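Local coordinates for uncharacterized protein (Bacteroides caccae, PDB 4L7A), which is uncharacterized but is probably a zinc-binding metallopeptidase of the MA clan, at residues Gln174-Ala179 / Leu184-Pro189; Glu215-Leu220 / Pro227-Lys232. All coordinates share one frame; numbering follows the deposited sequence.

Interaction 1 of 2, residues Gln174-Ala179 / Leu184-Pro189; sequences QNRKLA and LGFVTP
R176 spans most of the contact, its guanidinium meeting L184 and F186 while its backbone O meets P189. Its CG lies beside the backbone N (chi1 -64°) and the chain bends at chi3; the R176 side chain crosses that of L184 at about a right angle, and NH1 comes 3.6 Å from L184 CD1. NH2 approaches F186 CE2 at 3.8 Å, an oblique approach with the guanidinium and ring planes 50° apart. R176 NE donates to a water at 2.9 Å that lies in the guanidinium plane, and the same water donates to P189 O at 2.9 Å, bridging the segments. N167 O takes a further bond from NH1. The proline ring rests on the main chain, P189 CG 3.4 Å from R176 O. K177, the N-cap of helix 178-181, adds little more than its backbone beside that ring. L178 then turns CG anti to its backbone N (chi1 -177°), and its CD1 reaches V187 O at 3.5 Å. The chain thus folds back around a short helix, which G185, at positive phi, closes as the C-prime residue of a Schellman motif: F186 N bonds to V181 O and G185 N to A182 O.

Interaction 2 of 2, residues Glu215-Leu220 / Pro227-Lys232; sequences ENVMTL and PIIDQK
M218, a selenomethionine, and I229 run past each other in opposite directions, and their flanks make the main apolar contact. The M218 chain starts with CG beside the backbone N (chi1 -59°) and bends again at chi2 and chi3, which lays SE against the beta-branch of I229: SE is 3.7 Å from I229 CG2 and 4.0 Å from I229 CB. V217 comes at I229 differently, crossing it at about a right angle. Its CG1, anti to the backbone N (chi1 174°), meets I229 CD1 at 4.2 Å, while selenium lies along the isoleucine, nearest CG2. Both segments fall within 211-244, helical in assignment but turning back on itself: the axes of the two short segments approach to 10.4 Å, with 133° between their directions, much as in a helical hairpin, and the helix is kinked at P227, whose N has no bond to the turn before. Across this bend the closest CA atoms, those of M218 and I229, are 7.8 Å apart. W214 and A221 also touch I229, and K226 touches M218. D230 crosses M218 obliquely, but the modelled approach of its carboxylate to the selenomethionine methyl is too close to be trusted.

The two contacts lie on the same side of the chain's centre, with their own centres 12 Å apart, and they touch directly. Interaction 1 is partly buried and mixes apolar contacts with a water bridge and an arginine tied to a neighbouring loop; interaction 2 is smaller, 172 against 303 Å², but largely buried and held by apolar side chains. One joins the flanks of helix 178-181, the other two arms of helix 211-244. Between them, K232 NZ probably bonds to G185 O at 2.8 Å while also pairing with D198, L178 CD2 packs on L220 CD1 at 3.7 Å, and V187 rests on I229, the residue central to interaction 2.

Interaction 1 of 2, residues Gln174-Ala179 / Leu184-Pro189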
ATOM      1  N   GLN A 174      -5.967  19.665  -1.507  1.00 24.76           N
ATOM      2  CA  GLN A 174      -6.766  19.036  -2.544  1.00 25.11           C
ATOM      3  C   GLN A 174      -7.173  19.997  -3.677  1.00 24.74           C
ATOM      4  O   GLN A 174      -7.656  19.548  -4.687  1.00 24.13           O
ATOM      5  CB  GLN A 174      -7.999  18.358  -1.937  1.00 25.14           C
ATOM      6  CG  GLN A 174      -9.111  19.285  -1.428  1.00 24.87           C
ATOM      7  CD  GLN A 174      -8.927  19.758   0.007  1.00 25.95           C
ATOM      8  OE1 GLN A 174      -7.836  19.690   0.603  1.00 25.51           O
ATOM      9  NE2 GLN A 174     -10.034  20.257   0.589  1.00 26.33           N
ATOM     10  N   ASN A 175      -6.945  21.292  -3.522  1.00 25.60           N
ATOM     11  CA  ASN A 175      -7.270  22.272  -4.575  1.00 27.99           C
ATOM     12  C   ASN A 175      -6.130  22.581  -5.525  1.00 28.01           C
ATOM     13  O   ASN A 175      -6.251  23.470  -6.346  1.00 28.17           O
ATOM     14  CB  ASN A 175      -7.769  23.569  -3.949  1.00 28.67           C
ATOM     15  CG  ASN A 175      -8.958  23.337  -3.029  1.00 31.69           C
ATOM     16  OD1 ASN A 175      -8.979  23.824  -1.885  1.00 33.83           O
ATOM     17  ND2 ASN A 175      -9.929  22.551  -3.496  1.00 29.63           N
ATOM     18  N   ARG A 176      -5.028  21.840  -5.422  1.00 28.42           N
ATOM     19  CA  ARG A 176      -3.896  21.994  -6.318  1.00 26.37           C
ATOM     20  C   ARG A 176      -3.741  20.723  -7.072  1.00 27.29           C
ATOM     21  O   ARG A 176      -3.681  19.655  -6.474  1.00 26.15           O
ATOM     22  CB  ARG A 176      -2.616  22.285  -5.532  1.00 27.43           C
ATOM     23  CG  ARG A 176      -2.622  23.629  -4.758  1.00 26.88           C
ATOM     24  CD  ARG A 176      -1.255  23.993  -4.241  1.00 26.65           C
ATOM     25  NE  ARG A 176      -0.725  23.053  -3.262  1.00 27.96           N
ATOM     26  CZ  ARG A 176       0.413  23.255  -2.592  1.00 28.66           C
ATOM     27  NH1 ARG A 176       1.131  24.339  -2.826  1.00 28.14           N
ATOM     28  NH2 ARG A 176       0.828  22.387  -1.683  1.00 28.55           N
ATOM     29  N   LYS A 177      -3.640  20.814  -8.390  1.00 29.07           N
ATOM     30  CA  LYS A 177      -3.473  19.628  -9.222  1.00 32.00           C
ATOM     31  C   LYS A 177      -1.998  19.294  -9.384  1.00 30.26           C
ATOM     32  O   LYS A 177      -1.143  20.083  -9.008  1.00 28.28           O
ATOM     33  CB  LYS A 177      -4.091  19.860 -10.611  1.00 36.84           C
ATOM     34  CG  LYS A 177      -5.591  20.035 -10.616  1.00 41.88           C
ATOM     35  CD  LYS A 177      -6.108  19.768 -12.041  1.00 46.51           C
ATOM     36  CE  LYS A 177      -7.341  18.930 -12.061  1.00 50.72           C
ATOM     37  NZ  LYS A 177      -8.467  19.843 -12.352  1.00 55.88           N
ATOM     38  N   LEU A 178      -1.737  18.139  -9.997  1.00 29.02           N
ATOM     39  CA  LEU A 178      -0.404  17.622 -10.191  1.00 27.87           C
ATOM     40  C   LEU A 178       0.481  18.590 -10.968  1.00 27.78           C
ATOM     41  O   LEU A 178       1.610  18.794 -10.597  1.00 25.87           O
ATOM     42  CB  LEU A 178      -0.449  16.273 -10.924  1.00 27.30           C
ATOM     43  CG  LEU A 178       0.892  15.564 -11.152  1.00 26.69           C
ATOM     44  CD1 LEU A 178       1.681  15.355  -9.852  1.00 25.37           C
ATOM     45  CD2 LEU A 178       0.607  14.228 -11.846  1.00 25.40           C
ATOM     46  N   ALA A 179      -0.052  19.188 -12.021  1.00 27.91           N
ATOM     47  CA  ALA A 179       0.727  20.133 -12.837  1.00 29.47           C
ATOM     48  C   ALA A 179       1.181  21.357 -12.017  1.00 28.03           C
ATOM     49  O   ALA A 179       2.263  21.857 -12.241  1.00 27.80           O
ATOM     50  CB  ALA A 179      -0.085  20.559 -14.135  1.00 28.83           C
ATOM     51  N   LEU A 184       6.835  22.374  -7.621  1.00 25.21           N
ATOM     52  CA  LEU A 184       7.243  22.725  -6.254  1.00 24.76           C
ATOM     53  C   LEU A 184       7.906  21.546  -5.541  1.00 23.54           C
ATOM     54  O   LEU A 184       8.264  21.654  -4.374  1.00 23.69           O
ATOM     55  CB  LEU A 184       6.029  23.185  -5.410  1.00 25.35           C
ATOM     56  CG  LEU A 184       5.103  24.193  -6.056  1.00 26.88           C
ATOM     57  CD1 LEU A 184       3.882  24.399  -5.174  1.00 27.92           C
ATOM     58  CD2 LEU A 184       5.774  25.537  -6.341  1.00 27.71           C
ATOM     59  N   GLY A 185       8.083  20.423  -6.226  1.00 22.89           N
ATOM     60  CA  GLY A 185       8.755  19.277  -5.635  1.00 23.26           C
ATOM     61  C   GLY A 185       7.831  18.311  -4.910  1.00 22.70           C
ATOM     62  O   GLY A 185       8.252  17.580  -4.029  1.00 23.29           O
ATOM     63  N   PHE A 186       6.551  18.327  -5.252  1.00 23.31           N
ATOM     64  CA  PHE A 186       5.574  17.410  -4.641  1.00 21.13           C
ATOM     65  C   PHE A 186       5.160  16.376  -5.665  1.00 21.09           C
ATOM     66  O   PHE A 186       4.713  16.747  -6.784  1.00 22.16           O
ATOM     67  CB  PHE A 186       4.332  18.189  -4.181  1.00 21.60           C
ATOM     68  CG  PHE A 186       4.617  19.193  -3.077  1.00 21.95           C
ATOM     69  CD1 PHE A 186       5.331  18.811  -1.940  1.00 22.07           C
ATOM     70  CD2 PHE A 186       4.203  20.491  -3.182  1.00 20.76           C
ATOM     71  CE1 PHE A 186       5.601  19.706  -0.947  1.00 23.07           C
ATOM     72  CE2 PHE A 186       4.480  21.393  -2.179  1.00 22.19           C
ATOM     73  CZ  PHE A 186       5.200  21.014  -1.084  1.00 23.27           C
ATOM     74  N   VAL A 187       5.297  15.093  -5.303  1.00 20.29           N
ATOM     75  CA  VAL A 187       4.943  14.012  -6.202  1.00 19.07           C
ATOM     76  C   VAL A 187       3.448  13.815  -6.436  1.00 18.94           C
ATOM     77  O   VAL A 187       3.069  13.217  -7.428  1.00 18.07           O
ATOM     78  CB  VAL A 187       5.586  12.653  -5.808  1.00 19.64           C
ATOM     79  CG1 VAL A 187       7.113  12.701  -6.015  1.00 19.33           C
ATOM     80  CG2 VAL A 187       5.246  12.225  -4.350  1.00 19.52           C
ATOM     81  N   THR A 188       2.614  14.308  -5.532  1.00 19.50           N
ATOM     82  CA  THR A 188       1.169  14.274  -5.645  1.00 19.36           C
ATOM     83  C   THR A 188       0.621  15.486  -4.920  1.00 20.63           C
ATOM     84  O   THR A 188       1.309  16.095  -4.111  1.00 23.21           O
ATOM     85  CB  THR A 188       0.561  13.033  -4.905  1.00 19.88           C
ATOM     86  OG1 THR A 188       0.923  13.038  -3.516  1.00 19.02           O
ATOM     87  CG2 THR A 188       0.986  11.779  -5.526  1.00 19.47           C
ATOM     88  N   PRO A 189      -0.636  15.827  -5.146  1.00 20.97           N
ATOM     89  CA  PRO A 189      -1.249  16.913  -4.343  1.00 20.57           C
ATOM     90  C   PRO A 189      -1.169  16.668  -2.865  1.00 19.90           C
ATOM     91  O   PRO A 189      -0.832  17.581  -2.107  1.00 21.55           O
ATOM     92  CB  PRO A 189      -2.711  16.879  -4.786  1.00 21.82           C
ATOM     93  CG  PRO A 189      -2.612  16.467  -6.240  1.00 22.29           C
ATOM     94  CD  PRO A 189      -1.496  15.420  -6.266  1.00 21.68           C
TER
HETATM   95  O   HOH W   1      -1.452  20.335  -2.717  1.00 21.20           O

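Interaction 2 of 2, residues Glu215-Leu220 / Pro227-Lys232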
ATOM      1  N   GLU A 215       8.647   9.158 -14.347  1.00 25.45           N
ATOM      2  CA  GLU A 215       9.211  10.120 -15.310  1.00 28.00           C
ATOM      3  C   GLU A 215       8.193  11.152 -15.734  1.00 25.20           C
ATOM      4  O   GLU A 215       8.537  12.301 -15.939  1.00 24.16           O
ATOM      5  CB  GLU A 215       9.738   9.401 -16.572  1.00 33.20           C
ATOM      6  CG  GLU A 215      11.058   8.655 -16.370  1.00 39.43           C
ATOM      7  CD  GLU A 215      12.157   9.500 -15.676  1.00 47.58           C
ATOM      8  OE1 GLU A 215      12.357  10.701 -16.017  1.00 58.08           O
ATOM      9  OE2 GLU A 215      12.826   8.967 -14.755  1.00 53.06           O
ATOM     10  N   ASN A 216       6.933  10.772 -15.860  1.00 22.77           N
ATOM     11  CA  ASN A 216       5.954  11.770 -16.206  1.00 24.72           C
ATOM     12  C   ASN A 216       5.870  12.843 -15.094  1.00 24.47           C
ATOM     13  O   ASN A 216       5.727  14.048 -15.357  1.00 23.96           O
ATOM     14  CB  ASN A 216       4.592  11.140 -16.434  1.00 25.94           C
ATOM     15  CG  ASN A 216       3.593  12.156 -16.900  1.00 28.62           C
ATOM     16  OD1 ASN A 216       3.784  12.798 -17.933  1.00 32.07           O
ATOM     17  ND2 ASN A 216       2.541  12.340 -16.149  1.00 28.47           N
ATOM     18  N   VAL A 217       5.948  12.407 -13.827  1.00 24.02           N
ATOM     19  CA  VAL A 217       5.942  13.374 -12.726  1.00 23.09           C
ATOM     20  C   VAL A 217       7.138  14.299 -12.833  1.00 23.48           C
ATOM     21  O   VAL A 217       7.004  15.494 -12.672  1.00 21.91           O
ATOM     22  CB  VAL A 217       5.892  12.680 -11.326  1.00 22.64           C
ATOM     23  CG1 VAL A 217       6.042  13.694 -10.209  1.00 23.36           C
ATOM     24  CG2 VAL A 217       4.567  11.928 -11.145  1.00 23.22           C
HETATM   25  N   MSE A 218       8.323  13.736 -13.097  1.00 25.61           N
HETATM   26  CA  MSE A 218       9.527  14.532 -13.288  1.00 25.85           C
HETATM   27  C   MSE A 218       9.373  15.515 -14.444  1.00 25.77           C
HETATM   28  O   MSE A 218       9.786  16.662 -14.344  1.00 25.87           O
HETATM   29  CB  MSE A 218      10.747  13.633 -13.569  1.00 28.43           C
HETATM   30  CG  MSE A 218      11.050  12.662 -12.507  1.00 31.03           C
HETATM   31 SE   MSE A 218      11.406  13.480 -10.721  0.75 39.32          SE
HETATM   32  CE  MSE A 218      13.355  13.768 -11.002  1.00 43.09           C
ATOM     33  N   THR A 219       8.784  15.075 -15.552  1.00 25.51           N
ATOM     34  CA  THR A 219       8.508  15.976 -16.649  1.00 25.96           C
ATOM     35  C   THR A 219       7.621  17.150 -16.190  1.00 26.00           C
ATOM     36  O   THR A 219       7.926  18.279 -16.493  1.00 25.03           O
ATOM     37  CB  THR A 219       7.824  15.234 -17.798  1.00 26.09           C
ATOM     38  OG1 THR A 219       8.706  14.234 -18.248  1.00 26.28           O
ATOM     39  CG2 THR A 219       7.515  16.135 -18.952  1.00 27.56           C
ATOM     40  N   LEU A 220       6.529  16.872 -15.478  1.00 25.46           N
ATOM     41  CA  LEU A 220       5.646  17.946 -15.021  1.00 26.03           C
ATOM     42  C   LEU A 220       6.366  18.795 -13.995  1.00 25.32           C
ATOM     43  O   LEU A 220       6.082  19.971 -13.850  1.00 24.94           O
ATOM     44  CB  LEU A 220       4.371  17.414 -14.406  1.00 26.86           C
ATOM     45  CG  LEU A 220       3.382  16.735 -15.335  1.00 28.58           C
ATOM     46  CD1 LEU A 220       2.300  15.993 -14.584  1.00 27.28           C
ATOM     47  CD2 LEU A 220       2.757  17.765 -16.289  1.00 31.36           C
ATOM     48  N   PRO A 227      14.961  18.870  -9.487  1.00 26.14           N
ATOM     49  CA  PRO A 227      15.988  18.807  -8.452  1.00 25.55           C
ATOM     50  C   PRO A 227      15.414  18.675  -7.037  1.00 25.70           C
ATOM     51  O   PRO A 227      16.085  18.095  -6.183  1.00 24.87           O
ATOM     52  CB  PRO A 227      16.709  20.159  -8.577  1.00 26.32           C
ATOM     53  CG  PRO A 227      16.318  20.714  -9.864  1.00 25.97           C
ATOM     54  CD  PRO A 227      14.993  20.153 -10.210  1.00 26.39           C
ATOM     55  N   ILE A 228      14.232  19.259  -6.780  1.00 24.30           N
ATOM     56  CA  ILE A 228      13.629  19.159  -5.478  1.00 23.97           C
ATOM     57  C   ILE A 228      13.162  17.696  -5.174  1.00 23.34           C
ATOM     58  O   ILE A 228      13.423  17.159  -4.091  1.00 20.35           O
ATOM     59  CB  ILE A 228      12.492  20.150  -5.319  1.00 24.32           C
ATOM     60  CG1 ILE A 228      13.007  21.593  -5.446  1.00 24.63           C
ATOM     61  CG2 ILE A 228      11.922  20.009  -3.944  1.00 24.83           C
ATOM     62  CD1 ILE A 228      11.901  22.635  -5.717  1.00 24.33           C
ATOM     63  N   ILE A 229      12.514  17.074  -6.150  1.00 22.77           N
ATOM     64  CA  ILE A 229      12.119  15.687  -6.042  1.00 23.66           C
ATOM     65  C   ILE A 229      13.354  14.785  -5.919  1.00 26.24           C
ATOM     66  O   ILE A 229      13.365  13.872  -5.066  1.00 22.93           O
ATOM     67  CB  ILE A 229      11.233  15.264  -7.157  1.00 24.20           C
ATOM     68  CG1 ILE A 229       9.921  16.020  -7.054  1.00 25.13           C
ATOM     69  CG2 ILE A 229      10.911  13.763  -7.072  1.00 25.31           C
ATOM     70  CD1 ILE A 229       9.039  15.888  -8.256  1.00 26.05           C
ATOM     71  N   ASP A 230      14.387  15.061  -6.722  1.00 24.89           N
ATOM     72  CA  ASP A 230      15.629  14.316  -6.631  1.00 28.20           C
ATOM     73  C   ASP A 230      16.232  14.379  -5.213  1.00 27.17           C
ATOM     74  O   ASP A 230      16.625  13.368  -4.653  1.00 24.98           O
ATOM     75  CB  ASP A 230      16.648  14.830  -7.662  1.00 33.27           C
ATOM     76  CG  ASP A 230      16.272  14.423  -9.110  1.00 37.58           C
ATOM     77  OD1 ASP A 230      15.641  13.351  -9.279  1.00 41.10           O
ATOM     78  OD2 ASP A 230      16.631  15.163 -10.057  1.00 47.69           O
ATOM     79  N   GLN A 231      16.245  15.558  -4.621  1.00 26.06           N
ATOM     80  CA  GLN A 231      16.807  15.711  -3.287  1.00 27.01           C
ATOM     81  C   GLN A 231      16.005  14.921  -2.222  1.00 24.94           C
ATOM     82  O   GLN A 231      16.591  14.253  -1.354  1.00 22.72           O
ATOM     83  CB  GLN A 231      16.842  17.196  -2.943  1.00 29.83           C
ATOM     84  CG  GLN A 231      17.381  17.465  -1.581  1.00 33.10           C
ATOM     85  CD  GLN A 231      17.366  18.942  -1.260  1.00 36.12           C
ATOM     86  OE1 GLN A 231      16.974  19.762  -2.067  1.00 36.55           O
ATOM     87  NE2 GLN A 231      17.825  19.276  -0.087  1.00 40.15           N
ATOM     88  N   LYS A 232      14.673  15.012  -2.292  1.00 21.73           N
ATOM     89  CA  LYS A 232      13.793  14.268  -1.397  1.00 21.53           C
ATOM     90  C   LYS A 232      13.990  12.773  -1.520  1.00 21.76           C
ATOM     91  O   LYS A 232      14.149  12.036  -0.505  1.00 21.97           O
ATOM     92  CB  LYS A 232      12.314  14.622  -1.683  1.00 20.87           C
ATOM     93  CG  LYS A 232      11.985  16.025  -1.247  1.00 20.41           C
ATOM     94  CD  LYS A 232      10.539  16.408  -1.582  1.00 19.67           C
ATOM     95  CE  LYS A 232      10.195  17.729  -0.992  1.00 20.31           C
ATOM     96  NZ  LYS A 232       8.789  18.187  -1.386  1.00 20.53           N
TER